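Local coordinates for protein metallocarboxypeptidase (Trypanosoma cruzi, PDB 3DWC) that probably releases C-terminal amino acids other than proline from peptides with broad specificity, as a metal-dependent carboxypeptidase of the M32 family, at residues K7-V12 / R85-A90; G205-S210 / E324-Q329; C278-K281 / P287-M290. All coordinates share one frame; numbering follows the deposited sequence.

Interaction 1 (K7-V12 / R85-A90); sequences KELERV and REMRRA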
ATOM      1  N   LYS B   7       8.076  17.822  25.623  1.00 35.82           N
ATOM      2  CA  LYS B   7       7.827  18.221  24.237  1.00 36.70           C
ATOM      3  C   LYS B   7       8.836  17.598  23.237  1.00 36.83           C
ATOM      4  O   LYS B   7       8.481  17.264  22.089  1.00 35.92           O
ATOM      5  CB  LYS B   7       7.798  19.746  24.105  1.00 37.24           C
ATOM      6  CG  LYS B   7       6.501  20.386  24.636  1.00 38.92           C
ATOM      7  CD  LYS B   7       5.394  20.310  23.568  1.00 39.71           C
ATOM      8  CE  LYS B   7       4.009  20.468  24.155  1.00 40.21           C
ATOM      9  NZ  LYS B   7       2.968  20.491  23.070  1.00 41.41           N
ATOM     10  N   GLU B   8      10.078  17.437  23.676  1.00 36.70           N
ATOM     11  CA  GLU B   8      11.058  16.742  22.858  1.00 36.53           C
ATOM     12  C   GLU B   8      10.646  15.284  22.664  1.00 35.56           C
ATOM     13  O   GLU B   8      10.737  14.774  21.571  1.00 35.37           O
ATOM     14  CB  GLU B   8      12.447  16.838  23.476  1.00 37.51           C
ATOM     15  CG  GLU B   8      13.515  15.996  22.765  1.00 39.97           C
ATOM     16  CD  GLU B   8      13.885  16.531  21.393  1.00 47.48           C
ATOM     17  OE1 GLU B   8      14.190  15.694  20.492  1.00 52.42           O
ATOM     18  OE2 GLU B   8      13.861  17.779  21.220  1.00 51.04           O
ATOM     19  N   LEU B   9      10.174  14.627  23.722  1.00 35.28           N
ATOM     20  CA  LEU B   9       9.588  13.305  23.583  1.00 34.45           C
ATOM     21  C   LEU B   9       8.406  13.297  22.620  1.00 34.44           C
ATOM     22  O   LEU B   9       8.254  12.378  21.831  1.00 34.34           O
ATOM     23  CB  LEU B   9       9.191  12.712  24.930  1.00 33.67           C
ATOM     24  CG  LEU B   9      10.379  12.179  25.755  1.00 33.47           C
ATOM     25  CD1 LEU B   9      10.083  12.247  27.247  1.00 30.04           C
ATOM     26  CD2 LEU B   9      10.777  10.766  25.362  1.00 28.58           C
ATOM     27  N   GLU B  10       7.554  14.301  22.692  1.00 34.61           N
ATOM     28  CA  GLU B  10       6.397  14.328  21.826  1.00 34.73           C
ATOM     29  C   GLU B  10       6.847  14.257  20.384  1.00 34.48           C
ATOM     30  O   GLU B  10       6.282  13.529  19.592  1.00 34.35           O
ATOM     31  CB  GLU B  10       5.555  15.579  22.049  1.00 34.03           C
ATOM     32  CG  GLU B  10       4.606  15.479  23.232  1.00 35.90           C
ATOM     33  CD  GLU B  10       3.456  16.491  23.160  1.00 34.97           C
ATOM     34  OE1 GLU B  10       3.622  17.513  22.479  1.00 37.16           O
ATOM     35  OE2 GLU B  10       2.388  16.268  23.778  1.00 33.40           O
ATOM     36  N   ARG B  11       7.851  15.061  20.065  1.00 35.27           N
ATOM     37  CA  ARG B  11       8.465  15.137  18.730  1.00 35.46           C
ATOM     38  C   ARG B  11       9.040  13.800  18.251  1.00 34.14           C
ATOM     39  O   ARG B  11       8.888  13.416  17.086  1.00 33.69           O
ATOM     40  CB  ARG B  11       9.572  16.204  18.773  1.00 35.63           C
ATOM     41  CG  ARG B  11      10.164  16.565  17.412  1.00 38.55           C
ATOM     42  CD  ARG B  11      11.502  17.396  17.528  1.00 41.53           C
ATOM     43  NE  ARG B  11      12.632  16.528  17.896  1.00 47.39           N
ATOM     44  CZ  ARG B  11      13.183  15.615  17.080  1.00 49.94           C
ATOM     45  NH1 ARG B  11      12.745  15.444  15.826  1.00 49.08           N
ATOM     46  NH2 ARG B  11      14.195  14.863  17.517  1.00 51.36           N
ATOM     47  N   VAL B  12       9.730  13.107  19.146  1.00 33.37           N
ATOM     48  CA  VAL B  12      10.230  11.778  18.857  1.00 32.77           C
ATOM     49  C   VAL B  12       9.073  10.849  18.579  1.00 32.23           C
ATOM     50  O   VAL B  12       9.118  10.093  17.631  1.00 32.97           O
ATOM     51  CB  VAL B  12      11.054  11.209  20.013  1.00 33.03           C
ATOM     52  CG1 VAL B  12      11.408   9.754  19.765  1.00 33.59           C
ATOM     53  CG2 VAL B  12      12.319  12.051  20.213  1.00 31.73           C
ATOM     54  N   ARG B  85       3.152   8.831  30.784  1.00 32.32           N
ATOM     55  CA  ARG B  85       2.959   7.431  31.227  1.00 32.57           C
ATOM     56  C   ARG B  85       2.951   6.444  30.044  1.00 31.84           C
ATOM     57  O   ARG B  85       3.572   5.389  30.099  1.00 30.78           O
ATOM     58  CB  ARG B  85       1.643   7.288  32.000  1.00 32.77           C
ATOM     59  CG  ARG B  85       1.427   5.931  32.661  1.00 34.02           C
ATOM     60  CD  ARG B  85       0.009   5.818  33.228  1.00 37.15           C
ATOM     61  NE  ARG B  85      -0.988   5.938  32.167  1.00 40.70           N
ATOM     62  CZ  ARG B  85      -2.178   6.526  32.280  1.00 40.91           C
ATOM     63  NH1 ARG B  85      -2.568   7.082  33.408  1.00 42.42           N
ATOM     64  NH2 ARG B  85      -2.979   6.562  31.226  1.00 40.60           N
ATOM     65  N   GLU B  86       2.235   6.792  28.977  1.00 32.05           N
ATOM     66  CA  GLU B  86       2.135   5.890  27.849  1.00 31.78           C
ATOM     67  C   GLU B  86       3.457   5.830  27.080  1.00 31.78           C
ATOM     68  O   GLU B  86       3.808   4.779  26.555  1.00 31.69           O
ATOM     69  CB  GLU B  86       0.946   6.243  26.977  1.00 31.07           C
ATOM     70  CG  GLU B  86      -0.353   6.110  27.703  1.00 32.89           C
ATOM     71  CD  GLU B  86      -0.562   4.739  28.356  1.00 34.70           C
ATOM     72  OE1 GLU B  86      -0.268   3.722  27.712  1.00 33.51           O
ATOM     73  OE2 GLU B  86      -1.057   4.695  29.500  1.00 35.42           O
ATOM     74  N   MET B  87       4.200   6.941  27.048  1.00 31.48           N
ATOM     75  CA  MET B  87       5.536   6.957  26.459  1.00 31.36           C
ATOM     76  C   MET B  87       6.496   6.012  27.167  1.00 31.76           C
ATOM     77  O   MET B  87       7.222   5.281  26.523  1.00 31.01           O
ATOM     78  CB  MET B  87       6.144   8.373  26.529  1.00 31.38           C
ATOM     79  CG  MET B  87       5.523   9.392  25.608  1.00 29.88           C
ATOM     80  SD  MET B  87       6.155  11.038  25.946  1.00 30.88           S
ATOM     81  CE  MET B  87       5.620  11.892  24.435  1.00 30.99           C
ATOM     82  N   ARG B  88       6.557   6.086  28.501  1.00 33.03           N
ATOM     83  CA  ARG B  88       7.384   5.154  29.281  1.00 33.21           C
ATOM     84  C   ARG B  88       7.027   3.712  28.998  1.00 33.81           C
ATOM     85  O   ARG B  88       7.913   2.876  28.840  1.00 33.46           O
ATOM     86  CB  ARG B  88       7.249   5.392  30.787  1.00 33.25           C
ATOM     87  CG  ARG B  88       7.902   4.305  31.624  1.00 33.62           C
ATOM     88  CD  ARG B  88       7.986   4.666  33.100  1.00 34.49           C
ATOM     89  NE  ARG B  88       9.126   5.534  33.373  1.00 36.24           N
ATOM     90  CZ  ARG B  88      10.348   5.090  33.639  1.00 37.38           C
ATOM     91  NH1 ARG B  88      11.310   5.962  33.894  1.00 38.38           N
ATOM     92  NH2 ARG B  88      10.618   3.783  33.645  1.00 37.93           N
ATOM     93  N   ARG B  89       5.726   3.423  28.958  1.00 34.06           N
ATOM     94  CA  ARG B  89       5.254   2.086  28.640  1.00 34.42           C
ATOM     95  C   ARG B  89       5.750   1.585  27.266  1.00 34.32           C
ATOM     96  O   ARG B  89       6.247   0.465  27.180  1.00 32.69           O
ATOM     97  CB  ARG B  89       3.727   2.043  28.681  1.00 34.94           C
ATOM     98  CG  ARG B  89       3.184   0.734  28.189  1.00 36.03           C
ATOM     99  CD  ARG B  89       1.671   0.634  28.305  1.00 37.24           C
ATOM    100  NE  ARG B  89       1.205  -0.561  27.573  1.00 41.46           N
ATOM    101  CZ  ARG B  89       1.374  -1.829  27.995  1.00 41.46           C
ATOM    102  NH1 ARG B  89       2.009  -2.117  29.140  1.00 43.50           N
ATOM    103  NH2 ARG B  89       0.927  -2.814  27.251  1.00 42.28           N
ATOM    104  N   ALA B  90       5.575   2.391  26.208  1.00 34.16           N
ATOM    105  CA  ALA B  90       6.083   2.020  24.875  1.00 34.68           C
ATOM    106  C   ALA B  90       7.598   1.845  24.918  1.00 34.75           C
ATOM    107  O   ALA B  90       8.107   0.936  24.315  1.00 34.76           O
ATOM    108  CB  ALA B  90       5.715   3.058  23.806  1.00 34.01           C
TER
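The backbone oxygen of Glu10 accepts two side-chain hydrogen bonds, from Gln286 NE2 and Thr14 OG1, beside the place where Glu10 and Leu9 meet Met87. The contact is helix-helix packing: helix 3-32 lies against helix 78-95. Leu9 and Met87 face each other, with their CA atoms 8.1 Å apart. Met87 does most of the touching. With CG anti to the carbonyl carbon (chi1 -71°), its extended chain brings SD to Leu9 CB and carries the methyl on to the backbone of helix 3-32. Met87 SD sits 3.6 Å from Leu9 CB. The Leu9 side chain also touches Ile62, Leu65 and Ile66 of helix 60-71, which makes this a three-helix junction. Met87 also packs on Tyr6, Phe13 and Pro287. Glu10 turns its carboxylate to the salt bridge with Lys7, one turn back. Lys7 NZ is 3.1 Å from Glu10 OE1, on the syn side and 32° out of the carboxylate plane. The Glu10 stem still adds to the apolar contact: Glu10 CG is 3.9 Å from Met87 CE. That same methyl lies over the peptide between Leu9 and Glu10, with Met87 CE 3.5 Å from Glu10 N.

Interaction 2 (G205-S210 / E324-Q329); sequences GPFPVS and EYFGDQ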
ATOM      1  N   GLY B 205     -27.639 -21.449  -0.743  1.00 30.63           N
ATOM      2  CA  GLY B 205     -26.881 -20.730  -1.764  1.00 30.59           C
ATOM      3  C   GLY B 205     -27.140 -21.218  -3.189  1.00 29.77           C
ATOM      4  O   GLY B 205     -27.983 -22.086  -3.408  1.00 27.65           O
ATOM      5  N   PRO B 206     -26.416 -20.656  -4.177  1.00 29.59           N
ATOM      6  CA  PRO B 206     -25.365 -19.647  -4.054  1.00 29.93           C
ATOM      7  C   PRO B 206     -25.824 -18.266  -3.601  1.00 30.39           C
ATOM      8  O   PRO B 206     -26.969 -17.852  -3.843  1.00 31.13           O
ATOM      9  CB  PRO B 206     -24.742 -19.573  -5.458  1.00 29.73           C
ATOM     10  CG  PRO B 206     -25.656 -20.338  -6.355  1.00 29.56           C
ATOM     11  CD  PRO B 206     -26.602 -21.132  -5.564  1.00 28.93           C
ATOM     12  N   PHE B 207     -24.919 -17.587  -2.896  1.00 30.64           N
ATOM     13  CA  PHE B 207     -25.044 -16.191  -2.533  1.00 30.47           C
ATOM     14  C   PHE B 207     -23.934 -15.446  -3.275  1.00 30.41           C
ATOM     15  O   PHE B 207     -22.770 -15.503  -2.870  1.00 30.18           O
ATOM     16  CB  PHE B 207     -24.899 -16.046  -1.016  1.00 30.61           C
ATOM     17  CG  PHE B 207     -25.922 -16.842  -0.249  1.00 31.34           C
ATOM     18  CD1 PHE B 207     -25.548 -17.952   0.484  1.00 31.14           C
ATOM     19  CD2 PHE B 207     -27.275 -16.521  -0.334  1.00 32.00           C
ATOM     20  CE1 PHE B 207     -26.487 -18.696   1.152  1.00 29.99           C
ATOM     21  CE2 PHE B 207     -28.220 -17.275   0.335  1.00 30.99           C
ATOM     22  CZ  PHE B 207     -27.818 -18.357   1.083  1.00 30.80           C
ATOM     23  N   PRO B 208     -24.275 -14.762  -4.386  1.00 31.64           N
ATOM     24  CA  PRO B 208     -23.223 -14.160  -5.194  1.00 32.46           C
ATOM     25  C   PRO B 208     -22.335 -13.210  -4.401  1.00 32.83           C
ATOM     26  O   PRO B 208     -22.820 -12.396  -3.589  1.00 33.35           O
ATOM     27  CB  PRO B 208     -23.997 -13.414  -6.304  1.00 32.64           C
ATOM     28  CG  PRO B 208     -25.276 -14.143  -6.403  1.00 33.90           C
ATOM     29  CD  PRO B 208     -25.600 -14.471  -4.949  1.00 31.80           C
ATOM     30  N   VAL B 209     -21.040 -13.338  -4.631  1.00 33.50           N
ATOM     31  CA  VAL B 209     -20.052 -12.647  -3.833  1.00 33.30           C
ATOM     32  C   VAL B 209     -20.187 -11.135  -3.960  1.00 32.99           C
ATOM     33  O   VAL B 209     -19.879 -10.412  -3.003  1.00 33.46           O
ATOM     34  CB  VAL B 209     -18.640 -13.119  -4.219  1.00 34.16           C
ATOM     35  CG1 VAL B 209     -17.598 -12.163  -3.667  1.00 35.81           C
ATOM     36  CG2 VAL B 209     -18.403 -14.536  -3.678  1.00 34.80           C
ATOM     37  N   SER B 210     -20.597 -10.654  -5.137  1.00 32.83           N
ATOM     38  CA  SER B 210     -20.895  -9.225  -5.363  1.00 32.82           C
ATOM     39  C   SER B 210     -22.071  -8.723  -4.522  1.00 32.26           C
ATOM     40  O   SER B 210     -22.048  -7.599  -4.007  1.00 31.63           O
ATOM     41  CB  SER B 210     -21.139  -8.910  -6.852  1.00 33.14           C
ATOM     42  OG  SER B 210     -22.411  -9.390  -7.325  1.00 34.75           O
ATOM     43  N   GLU B 324     -33.989  -8.635   0.090  1.00 32.64           N
ATOM     44  CA  GLU B 324     -33.641  -7.584  -0.850  1.00 33.58           C
ATOM     45  C   GLU B 324     -32.346  -7.824  -1.660  1.00 32.69           C
ATOM     46  O   GLU B 324     -32.315  -7.568  -2.876  1.00 31.36           O
ATOM     47  CB  GLU B 324     -33.518  -6.301  -0.051  1.00 34.26           C
ATOM     48  CG  GLU B 324     -33.122  -5.109  -0.877  1.00 38.57           C
ATOM     49  CD  GLU B 324     -32.844  -3.886  -0.013  1.00 39.93           C
ATOM     50  OE1 GLU B 324     -33.075  -3.964   1.234  1.00 47.44           O
ATOM     51  OE2 GLU B 324     -32.383  -2.862  -0.604  1.00 48.19           O
ATOM     52  N   TYR B 325     -31.295  -8.301  -0.981  1.00 32.05           N
ATOM     53  CA  TYR B 325     -29.976  -8.502  -1.595  1.00 31.78           C
ATOM     54  C   TYR B 325     -29.833  -9.854  -2.268  1.00 31.65           C
ATOM     55  O   TYR B 325     -29.109  -9.977  -3.243  1.00 31.17           O
ATOM     56  CB  TYR B 325     -28.853  -8.307  -0.559  1.00 32.02           C
ATOM     57  CG  TYR B 325     -28.502  -6.858  -0.380  1.00 32.64           C
ATOM     58  CD1 TYR B 325     -27.436  -6.261  -1.062  1.00 33.36           C
ATOM     59  CD2 TYR B 325     -29.293  -6.056   0.390  1.00 33.17           C
ATOM     60  CE1 TYR B 325     -27.152  -4.898  -0.878  1.00 32.63           C
ATOM     61  CE2 TYR B 325     -29.024  -4.714   0.558  1.00 34.57           C
ATOM     62  CZ  TYR B 325     -27.970  -4.143  -0.061  1.00 33.28           C
ATOM     63  OH  TYR B 325     -27.827  -2.789   0.144  1.00 34.40           O
ATOM     64  N   PHE B 326     -30.498 -10.893  -1.751  1.00 31.63           N
ATOM     65  CA  PHE B 326     -30.312 -12.254  -2.315  1.00 31.34           C
ATOM     66  C   PHE B 326     -31.557 -12.808  -2.943  1.00 31.42           C
ATOM     67  O   PHE B 326     -31.472 -13.780  -3.695  1.00 31.53           O
ATOM     68  CB  PHE B 326     -29.833 -13.252  -1.238  1.00 30.80           C
ATOM     69  CG  PHE B 326     -28.517 -12.876  -0.602  1.00 31.98           C
ATOM     70  CD1 PHE B 326     -27.383 -12.636  -1.366  1.00 31.72           C
ATOM     71  CD2 PHE B 326     -28.407 -12.777   0.740  1.00 28.87           C
ATOM     72  CE1 PHE B 326     -26.194 -12.270  -0.751  1.00 30.44           C
ATOM     73  CE2 PHE B 326     -27.212 -12.424   1.327  1.00 29.72           C
ATOM     74  CZ  PHE B 326     -26.139 -12.171   0.593  1.00 30.23           C
ATOM     75  N   GLY B 327     -32.716 -12.213  -2.660  1.00 31.28           N
ATOM     76  CA  GLY B 327     -33.976 -12.754  -3.146  1.00 30.99           C
ATOM     77  C   GLY B 327     -34.605 -13.596  -2.059  1.00 30.85           C
ATOM     78  O   GLY B 327     -33.888 -14.141  -1.203  1.00 30.88           O
ATOM     79  N   ASP B 328     -35.938 -13.690  -2.065  1.00 30.37           N
ATOM     80  CA  ASP B 328     -36.649 -14.365  -0.985  1.00 30.77           C
ATOM     81  C   ASP B 328     -36.454 -15.885  -0.972  1.00 30.70           C
ATOM     82  O   ASP B 328     -36.415 -16.542  -2.033  1.00 30.12           O
ATOM     83  CB  ASP B 328     -38.166 -14.104  -1.049  1.00 31.56           C
ATOM     84  CG  ASP B 328     -38.842 -14.143   0.329  1.00 32.16           C
ATOM     85  OD1 ASP B 328     -40.037 -13.831   0.381  1.00 37.21           O
ATOM     86  OD2 ASP B 328     -38.198 -14.443   1.363  1.00 36.05           O
ATOM     87  N   GLN B 329     -36.399 -16.434   0.239  1.00 29.18           N
ATOM     88  CA  GLN B 329     -36.464 -17.873   0.440  1.00 29.67           C
ATOM     89  C   GLN B 329     -36.937 -18.092   1.852  1.00 29.23           C
ATOM     90  O   GLN B 329     -36.847 -17.180   2.646  1.00 29.34           O
ATOM     91  CB  GLN B 329     -35.112 -18.556   0.185  1.00 29.82           C
ATOM     92  CG  GLN B 329     -33.915 -17.960   0.887  1.00 29.00           C
ATOM     93  CD  GLN B 329     -32.703 -18.855   0.789  1.00 29.44           C
ATOM     94  OE1 GLN B 329     -32.541 -19.763   1.604  1.00 26.89           O
ATOM     95  NE2 GLN B 329     -31.836 -18.601  -0.198  1.00 27.26           N
TER
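This is an edge-to-face aromatic contact between Phe207, just before helix 209-222, and Phe326, the last residue of helix 312-326. It joins the start of one helix to the end of another. The two ring centroids are 5.1 Å apart and the planes meet at 61°. The edge of Phe207 points at the face of Phe326. Phe207 CD2 does the touching, lying 3.8 Å above the Phe326 plane and offset toward the rim. In both residues CG is anti to the carbonyl carbon (chi1 about -60°), which turns each ring toward the other. Phe207 CB adds a second point, 4.0 Å from Phe326 CE1. Pro208, the N-cap residue of helix 209-222, meets the same ring more loosely, with Pro208 CD 4.4 Å from Phe326 CD1.

Gln329 comes in from beyond the helix end. Gly327 leaves the helix with a positive phi (97°), the backbone runs on away from Phe207, and the extended Gln329 side chain reaches back to its ring. Gln329 NE2 lies 3.9 Å from Phe207 CE2, approaching obliquely. Gln329 OE1 bonds to the backbone N of Lys204, so the amide is tied to the chain leading into 205-210. On one face of the Phe207 ring Gly205 CA lies 3.6 Å above the plane. Phe258 meets both rings, edge-to-face in the case of Phe207, and Phe332 touches both as well. The arrangement is that of an aromatic cluster with a T-shaped pair, set where a helix N-terminus and a helix C-terminus come together.

Interaction 3 (C278-K281 / P287-M290); sequences CGPK and PVCM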
ATOM      1  N   CYS B 278     -10.685   7.280  17.815  1.00 31.85           N
ATOM      2  CA  CYS B 278      -9.830   7.191  18.985  1.00 32.49           C
ATOM      3  C   CYS B 278      -9.343   8.571  19.393  1.00 32.76           C
ATOM      4  O   CYS B 278      -8.714   9.265  18.605  1.00 33.82           O
ATOM      5  CB  CYS B 278      -8.653   6.215  18.753  1.00 31.93           C
ATOM      6  SG  CYS B 278      -7.858   5.702  20.293  1.00 33.69           S
ATOM      7  N   GLY B 279      -9.619   8.974  20.629  1.00 31.12           N
ATOM      8  CA  GLY B 279      -8.971  10.157  21.195  1.00 31.28           C
ATOM      9  C   GLY B 279      -7.842   9.853  22.158  1.00 31.57           C
ATOM     10  O   GLY B 279      -7.392   8.741  22.257  1.00 32.36           O
ATOM     11  N   PRO B 280      -7.391  10.844  22.930  1.00 32.63           N
ATOM     12  CA  PRO B 280      -7.931  12.181  23.023  1.00 33.44           C
ATOM     13  C   PRO B 280      -7.570  13.103  21.848  1.00 33.48           C
ATOM     14  O   PRO B 280      -6.494  13.050  21.313  1.00 32.93           O
ATOM     15  CB  PRO B 280      -7.377  12.707  24.370  1.00 33.42           C
ATOM     16  CG  PRO B 280      -6.198  11.875  24.691  1.00 33.12           C
ATOM     17  CD  PRO B 280      -6.233  10.637  23.825  1.00 32.89           C
ATOM     18  N   LYS B 281      -8.496  13.971  21.471  1.00 34.99           N
ATOM     19  CA  LYS B 281      -8.246  14.934  20.408  1.00 34.92           C
ATOM     20  C   LYS B 281      -7.037  15.806  20.802  1.00 34.32           C
ATOM     21  O   LYS B 281      -6.845  16.180  21.972  1.00 34.04           O
ATOM     22  CB  LYS B 281      -9.520  15.764  20.127  1.00 35.47           C
ATOM     23  CG  LYS B 281      -9.341  16.884  19.049  1.00 37.16           C
ATOM     24  CD  LYS B 281      -9.913  18.257  19.563  1.00 37.92           C
ATOM     25  CE  LYS B 281      -8.907  19.448  19.360  1.00 41.43           C
ATOM     26  NZ  LYS B 281      -8.770  20.362  20.593  1.00 41.02           N
ATOM     27  N   PRO B 287       1.216   8.268  21.926  1.00 30.01           N
ATOM     28  CA  PRO B 287       0.824   6.980  22.417  1.00 30.70           C
ATOM     29  C   PRO B 287      -0.388   6.989  23.382  1.00 31.51           C
ATOM     30  O   PRO B 287      -0.968   5.938  23.612  1.00 31.61           O
ATOM     31  CB  PRO B 287       2.113   6.460  23.056  1.00 30.85           C
ATOM     32  CG  PRO B 287       2.789   7.655  23.533  1.00 30.43           C
ATOM     33  CD  PRO B 287       2.474   8.722  22.551  1.00 30.99           C
ATOM     34  N   VAL B 288      -0.788   8.152  23.907  1.00 31.90           N
ATOM     35  CA  VAL B 288      -2.038   8.247  24.681  1.00 31.95           C
ATOM     36  C   VAL B 288      -3.289   8.155  23.773  1.00 33.06           C
ATOM     37  O   VAL B 288      -4.362   7.765  24.217  1.00 32.34           O
ATOM     38  CB  VAL B 288      -2.088   9.535  25.485  1.00 31.18           C
ATOM     39  CG1 VAL B 288      -2.331  10.742  24.582  1.00 29.96           C
ATOM     40  CG2 VAL B 288      -3.158   9.407  26.636  1.00 30.02           C
ATOM     41  N   CYS B 289      -3.136   8.527  22.500  1.00 34.61           N
ATOM     42  CA  CYS B 289      -4.215   8.403  21.548  1.00 34.63           C
ATOM     43  C   CYS B 289      -4.084   7.071  20.874  1.00 34.94           C
ATOM     44  O   CYS B 289      -3.749   7.009  19.705  1.00 35.83           O
ATOM     45  CB  CYS B 289      -4.186   9.523  20.535  1.00 34.38           C
ATOM     46  SG  CYS B 289      -5.482   9.368  19.322  1.00 37.87           S
ATOM     47  N   MET B 290      -4.370   6.016  21.633  1.00 34.65           N
ATOM     48  CA  MET B 290      -4.376   4.637  21.193  1.00 35.47           C
ATOM     49  C   MET B 290      -5.407   3.786  21.958  1.00 34.11           C
ATOM     50  O   MET B 290      -5.760   4.106  23.095  1.00 33.54           O
ATOM     51  CB  MET B 290      -3.032   4.023  21.482  1.00 35.99           C
ATOM     52  CG  MET B 290      -1.910   4.798  20.893  1.00 40.60           C
ATOM     53  SD  MET B 290      -0.645   3.689  20.329  1.00 47.49           S
ATOM     54  CE  MET B 290      -1.563   3.172  18.876  1.00 42.57           C
TER
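Gly279 and Cys289 form the tight centre of this contact, and the Met290 side chain marks its looser side. Both segments belong to the loop between helix 259-276 and helix 294-309, and their CA atoms approach to 5.1 Å at this pair. Gly279 O receives a CA-H...O contact from Cys289 CA at 3.3 Å, with an angle of 156° at the hydrogen. Cys289 is the centre of an inverse gamma turn, closed by a weak bond from Met290 N to Val288 O. The Cys289 sulfur is anti to its own backbone N (chi1 178°) and is swung toward the other segment, where SG lies 3.3 Å from Cys278 O. Pro280, after a cis peptide bond, lays its ring atom CD against Val288 and Cys289. Pro280 CD is 3.5 Å from Val288 O, and the same CD packs 4.0 Å from Val288 CG1. Pro280 also rests on Leu79 of helix 78-95. Cys278 SG is packed as closely against the backbone of Met290, 3.5 Å from Met290 C.

On the looser side, the Met290 side chain starts away from segment 278-281, and the residue is exposed. A glycerol, probably from the crystallisation liquor, sits near Cys278. Outside the two segments, Gly279 bonds through its backbone to Trp467 and Val288 to Ser471, and Met290 O bonds to Ser471 OG. The two cysteine sulfurs, Cys278 SG and Cys289 SG, are 4.5 Å apart, far too long for a disulfide. The contact is non-covalent: apolar packing, a C-H...O contact and a thiol sulfur set close to a carbonyl oxygen.

Interactions 1 and 3 are neighbours, with centres 13 Å apart on the same side of the chain's centre. They touch through Met87 CG and Pro287 CG at 3.8 Å. Helix 78-95 thus packs on helix 3-32 and also on the loop 278-290. Interaction 2 lies far off, its centre about 51 Å from that of interaction 1 and about 41 Å from that of interaction 3. Interaction 1 is complete before the others begin. Interaction 3 falls within the span between the two segments of interaction 2. Its loop joins helix 259-276, which carries the cobalt ligands His267 and His271, to helix 294-309, which carries the third, Glu298.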